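Local coordinates for iron-chelator utilization protein (Thermobifida fusca TM51, PDB 4YHB) that binds flavin-adenine dinucleotide and, as a siderophore-interacting protein of the fuscachelin gene cluster, probably reduces iron-siderophore complexes to release their iron, at residues V35-S40 / L101-V106. Numbering follows the deposited sequence.
Sequences VDLGGS and LTIDFV. With FAD (flavin-adenine dinucleotide), chain C.
Val35 and Ile103 exchange both backbone hydrogen bonds, 2.9 Å from Val35 N to Ile103 O and likewise from Ile103 N to Val35 O, marking a hydrogen-bonded antiparallel pair; Leu37 and Leu101 repeat it. Between them, the non-hydrogen-bonded pair Asp36 and Thr102 brings its CA atoms to 4.4 Å. The tight apolar face carries Val35, Leu37, Leu101, Ile103 and Phe105: Leu37 CD1 lies 4.0 Å from Ile103 CG1, and with Val35 CG1 anti to the backbone N (chi1 175°), Val35 CG2 sits beside that N and meets Phe105 CE1 obliquely at 3.8 Å. The other face is polar yet buried. There Asp36 and Thr102 run side by side, and Thr102 OG1 donates to Asp36 OD1 at 2.6 Å from 37° above the carboxylate plane, while Asn24 bonds OD2. A valine in place of Thr102 would probably leave Asp36 OD1 without this donor and the carboxylate freer to turn. The contact ends after Leu37: Gly39 and Ser40 run out to solvent. Within this FAD-domain barrel, strand 100-106 receives FAD N3 on Asp104 O at 2.9 Å and donates Val106 N to FAD O2; the ladder with 35-37, continued by Phe105-Val33 backbone bonding, is consistent with a backbone held to offer the flavin pyrimidine one acceptor and one donor.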
ATOM      1  N   VAL A  35      -2.998 -12.087  -2.983  1.00 19.47           N
ATOM      2  CA  VAL A  35      -3.258 -13.165  -2.045  1.00 15.17           C
ATOM      3  C   VAL A  35      -4.551 -12.868  -1.293  1.00 21.65           C
ATOM      4  O   VAL A  35      -4.723 -11.753  -0.788  1.00 18.78           O
ATOM      5  CB  VAL A  35      -2.077 -13.311  -1.053  1.00 19.16           C
ATOM      6  CG1 VAL A  35      -2.374 -14.355   0.021  1.00 22.16           C
ATOM      7  CG2 VAL A  35      -0.781 -13.636  -1.803  1.00 23.31           C
ATOM      8  N   ASP A  36      -5.464 -13.840  -1.233  1.00 19.19           N
ATOM      9  CA  ASP A  36      -6.644 -13.702  -0.372  1.00 21.26           C
ATOM     10  C   ASP A  36      -6.427 -14.482   0.923  1.00 22.21           C
ATOM     11  O   ASP A  36      -6.112 -15.675   0.866  1.00 20.37           O
ATOM     12  CB  ASP A  36      -7.915 -14.210  -1.067  1.00 21.85           C
ATOM     13  CG  ASP A  36      -8.281 -13.412  -2.314  1.00 32.30           C
ATOM     14  OD1 ASP A  36      -7.941 -12.208  -2.400  1.00 31.44           O
ATOM     15  OD2 ASP A  36      -8.926 -14.002  -3.219  1.00 33.33           O
ATOM     16  N   LEU A  37      -6.597 -13.809   2.069  1.00 18.13           N
ATOM     17  CA  LEU A  37      -6.432 -14.414   3.395  1.00 18.92           C
ATOM     18  C   LEU A  37      -7.797 -14.569   4.068  1.00 19.12           C
ATOM     19  O   LEU A  37      -8.615 -13.655   4.017  1.00 21.42           O
ATOM     20  CB  LEU A  37      -5.518 -13.559   4.282  1.00 21.12           C
ATOM     21  CG  LEU A  37      -4.093 -13.306   3.759  1.00 23.45           C
ATOM     22  CD1 LEU A  37      -3.429 -12.163   4.525  1.00 24.02           C
ATOM     23  CD2 LEU A  37      -3.293 -14.579   3.933  1.00 21.12           C
ATOM     24  N   GLY A  38      -8.040 -15.715   4.692  1.00 21.23           N
ATOM     25  CA  GLY A  38      -9.316 -15.949   5.355  1.00 19.45           C
ATOM     26  C   GLY A  38      -9.146 -16.708   6.652  1.00 24.07           C
ATOM     27  O   GLY A  38      -8.020 -16.958   7.080  1.00 21.38           O
ATOM     28  N   GLY A  39     -10.266 -17.093   7.265  1.00 25.92           N
ATOM     29  CA  GLY A  39     -10.249 -17.835   8.516  1.00 26.63           C
ATOM     30  C   GLY A  39     -11.173 -17.153   9.509  1.00 25.06           C
ATOM     31  O   GLY A  39     -11.497 -15.981   9.347  1.00 25.56           O
ATOM     32  N   SER A  40     -11.608 -17.877  10.536  1.00 28.27           N
ATOM     33  CA  SER A  40     -12.583 -17.327  11.470  1.00 28.74           C
ATOM     34  C   SER A  40     -12.079 -16.088  12.218  1.00 26.77           C
ATOM     35  O   SER A  40     -12.885 -15.260  12.645  1.00 27.01           O
ATOM     36  CB  SER A  40     -13.019 -18.405  12.480  1.00 33.44           C
ATOM     37  OG  SER A  40     -11.902 -18.945  13.170  1.00 36.57           O
ATOM     38  N   LEU A 101      -9.567 -11.197   3.096  1.00 22.55           N
ATOM     39  CA  LEU A 101      -8.693 -10.028   3.051  1.00 21.27           C
ATOM     40  C   LEU A 101      -7.713 -10.186   1.905  1.00 20.40           C
ATOM     41  O   LEU A 101      -6.946 -11.147   1.891  1.00 20.42           O
ATOM     42  CB  LEU A 101      -7.934  -9.870   4.373  1.00 21.70           C
ATOM     43  CG  LEU A 101      -6.731  -8.923   4.397  1.00 19.20           C
ATOM     44  CD1 LEU A 101      -7.148  -7.505   4.024  1.00 20.38           C
ATOM     45  CD2 LEU A 101      -6.018  -8.951   5.766  1.00 18.23           C
ATOM     46  N   THR A 102      -7.730  -9.247   0.957  1.00 18.66           N
ATOM     47  CA  THR A 102      -6.833  -9.313  -0.194  1.00 19.78           C
ATOM     48  C   THR A 102      -5.619  -8.398  -0.015  1.00 19.28           C
ATOM     49  O   THR A 102      -5.753  -7.217   0.334  1.00 19.72           O
ATOM     50  CB  THR A 102      -7.554  -8.935  -1.499  1.00 20.80           C
ATOM     51  OG1 THR A 102      -8.654  -9.824  -1.698  1.00 23.41           O
ATOM     52  CG2 THR A 102      -6.602  -9.042  -2.695  1.00 20.57           C
ATOM     53  N   ILE A 103      -4.441  -8.965  -0.239  1.00 16.61           N
ATOM     54  CA  ILE A 103      -3.185  -8.232  -0.150  1.00 17.44           C
ATOM     55  C   ILE A 103      -2.376  -8.416  -1.423  1.00 18.35           C
ATOM     56  O   ILE A 103      -2.175  -9.554  -1.876  1.00 17.75           O
ATOM     57  CB  ILE A 103      -2.309  -8.712   1.021  1.00 18.02           C
ATOM     58  CG1 ILE A 103      -3.113  -8.821   2.322  1.00 22.91           C
ATOM     59  CG2 ILE A 103      -1.042  -7.828   1.145  1.00 18.46           C
ATOM     60  CD1 ILE A 103      -3.251  -7.562   3.087  1.00 20.68           C
ATOM     61  N   ASP A 104      -1.899  -7.307  -1.984  1.00 16.77           N
ATOM     62  CA  ASP A 104      -0.986  -7.352  -3.124  1.00 17.43           C
ATOM     63  C   ASP A 104       0.471  -7.219  -2.667  1.00 17.67           C
ATOM     64  O   ASP A 104       0.852  -6.190  -2.095  1.00 19.36           O
ATOM     65  CB  ASP A 104      -1.319  -6.223  -4.116  1.00 19.60           C
ATOM     66  CG  ASP A 104      -2.522  -6.534  -4.975  1.00 23.02           C
ATOM     67  OD1 ASP A 104      -3.114  -7.607  -4.785  1.00 22.61           O
ATOM     68  OD2 ASP A 104      -2.876  -5.709  -5.849  1.00 25.66           O
ATOM     69  N   PHE A 105       1.282  -8.243  -2.932  1.00 17.34           N
ATOM     70  CA  PHE A 105       2.694  -8.256  -2.537  1.00 16.02           C
ATOM     71  C   PHE A 105       3.612  -7.981  -3.726  1.00 17.55           C
ATOM     72  O   PHE A 105       3.490  -8.645  -4.761  1.00 17.75           O
ATOM     73  CB  PHE A 105       3.123  -9.614  -1.976  1.00 17.51           C
ATOM     74  CG  PHE A 105       2.470 -10.007  -0.689  1.00 18.11           C
ATOM     75  CD1 PHE A 105       1.180 -10.498  -0.673  1.00 17.49           C
ATOM     76  CD2 PHE A 105       3.192  -9.968   0.500  1.00 20.64           C
ATOM     77  CE1 PHE A 105       0.586 -10.902   0.536  1.00 20.06           C
ATOM     78  CE2 PHE A 105       2.612 -10.363   1.706  1.00 22.19           C
ATOM     79  CZ  PHE A 105       1.309 -10.831   1.724  1.00 19.52           C
ATOM     80  N   VAL A 106       4.567  -7.071  -3.563  1.00 16.65           N
ATOM     81  CA  VAL A 106       5.671  -7.014  -4.520  1.00 17.15           C
ATOM     82  C   VAL A 106       6.540  -8.242  -4.300  1.00 18.68           C
ATOM     83  O   VAL A 106       6.904  -8.555  -3.169  1.00 18.05           O
ATOM     84  CB  VAL A 106       6.545  -5.762  -4.375  1.00 20.03           C
ATOM     85  CG1 VAL A 106       7.789  -5.868  -5.315  1.00 17.09           C
ATOM     86  CG2 VAL A 106       5.750  -4.512  -4.688  1.00 20.73           C
TER
HETATM   87  PA  FAD C 301      12.657  -5.546   4.244  1.00 21.82           P
HETATM   88  O1A FAD C 301      13.269  -6.514   5.266  1.00 20.87           O
HETATM   89  O2A FAD C 301      11.792  -4.430   4.943  1.00 17.84           O
HETATM   90  O5B FAD C 301      13.864  -4.753   3.532  1.00 21.56           O
HETATM   91  C5B FAD C 301      15.002  -5.425   3.127  1.00 21.87           C
HETATM   92  C4B FAD C 301      15.655  -4.663   1.956  1.00 22.20           C
HETATM   93  O4B FAD C 301      14.873  -4.716   0.794  1.00 23.45           O
HETATM   94  C3B FAD C 301      15.877  -3.240   2.249  1.00 23.19           C
HETATM   95  O3B FAD C 301      17.104  -2.913   1.681  1.00 26.54           O
HETATM   96  C2B FAD C 301      14.816  -2.569   1.577  1.00 20.03           C
HETATM   97  O2B FAD C 301      15.155  -1.273   1.098  1.00 22.20           O
HETATM   98  C1B FAD C 301      14.550  -3.421   0.409  1.00 21.50           C
HETATM   99  N9A FAD C 301      13.172  -3.419  -0.064  1.00 20.62           N
HETATM  100  C8A FAD C 301      12.053  -3.406   0.693  1.00 21.27           C
HETATM  101  N7A FAD C 301      10.986  -3.429  -0.118  1.00 21.62           N
HETATM  102  C5A FAD C 301      11.431  -3.498  -1.394  1.00 18.92           C
HETATM  103  C6A FAD C 301      10.807  -3.549  -2.641  1.00 22.14           C
HETATM  104  N6A FAD C 301       9.389  -3.561  -2.722  1.00 17.97           N
HETATM  105  N1A FAD C 301      11.555  -3.599  -3.755  1.00 21.45           N
HETATM  106  C2A FAD C 301      12.904  -3.597  -3.685  1.00 21.59           C
HETATM  107  N3A FAD C 301      13.533  -3.550  -2.507  1.00 22.61           N
HETATM  108  C4A FAD C 301      12.819  -3.485  -1.361  1.00 21.02           C
HETATM  109  N1  FAD C 301       4.471  -3.301  -0.129  1.00 15.73           N
HETATM  110  C2  FAD C 301       3.832  -4.129  -0.956  1.00 17.67           C
HETATM  111  O2  FAD C 301       4.469  -4.892  -1.667  1.00 15.75           O
HETATM  112  N3  FAD C 301       2.463  -4.098  -0.975  1.00 16.35           N
HETATM  113  C4  FAD C 301       1.756  -3.261  -0.187  1.00 16.61           C
HETATM  114  O4  FAD C 301       0.534  -3.288  -0.244  1.00 16.97           O
HETATM  115  C4X FAD C 301       2.400  -2.377   0.680  1.00 16.94           C
HETATM  116  N5  FAD C 301       1.729  -1.493   1.505  1.00 19.03           N
HETATM  117  C5X FAD C 301       2.424  -0.680   2.334  1.00 17.54           C
HETATM  118  C6  FAD C 301       1.749   0.210   3.176  1.00 19.70           C
HETATM  119  C7  FAD C 301       2.377   0.965   3.947  1.00 18.41           C
HETATM  120  C7M FAD C 301       1.522   1.900   4.823  1.00 17.84           C
HETATM  121  C8  FAD C 301       3.609   1.035   4.086  1.00 16.34           C
HETATM  122  C8M FAD C 301       4.318   1.975   5.020  1.00 20.12           C
HETATM  123  C9  FAD C 301       4.421   0.228   3.336  1.00 17.20           C
HETATM  124  C9A FAD C 301       3.905  -0.784   2.314  1.00 15.71           C
HETATM  125  N10 FAD C 301       4.524  -1.629   1.506  1.00 18.08           N
HETATM  126  C10 FAD C 301       3.815  -2.432   0.682  1.00 16.31           C
HETATM  127  C1' FAD C 301       6.003  -1.684   1.500  1.00 15.48           C
HETATM  128  C2' FAD C 301       6.549  -2.774   2.368  1.00 16.98           C
HETATM  129  O2' FAD C 301       6.167  -2.561   3.669  1.00 17.67           O
HETATM  130  C3' FAD C 301       8.112  -2.773   2.221  1.00 19.30           C
HETATM  131  O3' FAD C 301       8.396  -2.922   0.866  1.00 16.51           O
HETATM  132  C4' FAD C 301       8.843  -3.750   3.102  1.00 20.18           C
HETATM  133  O4' FAD C 301      10.139  -3.354   3.259  1.00 19.00           O
HETATM  134  C5' FAD C 301       8.875  -5.179   2.535  1.00 18.16           C
HETATM  135  O5' FAD C 301       9.235  -6.145   3.493  1.00 19.43           O
HETATM  136  P   FAD C 301      10.519  -7.008   3.169  1.00 19.29           P
HETATM  137  O1P FAD C 301      10.642  -7.892   4.430  1.00 20.74           O
HETATM  138  O2P FAD C 301      10.266  -7.554   1.737  1.00 19.95           O
HETATM  139  O3P FAD C 301      11.997  -6.453   3.100  1.00 22.02           O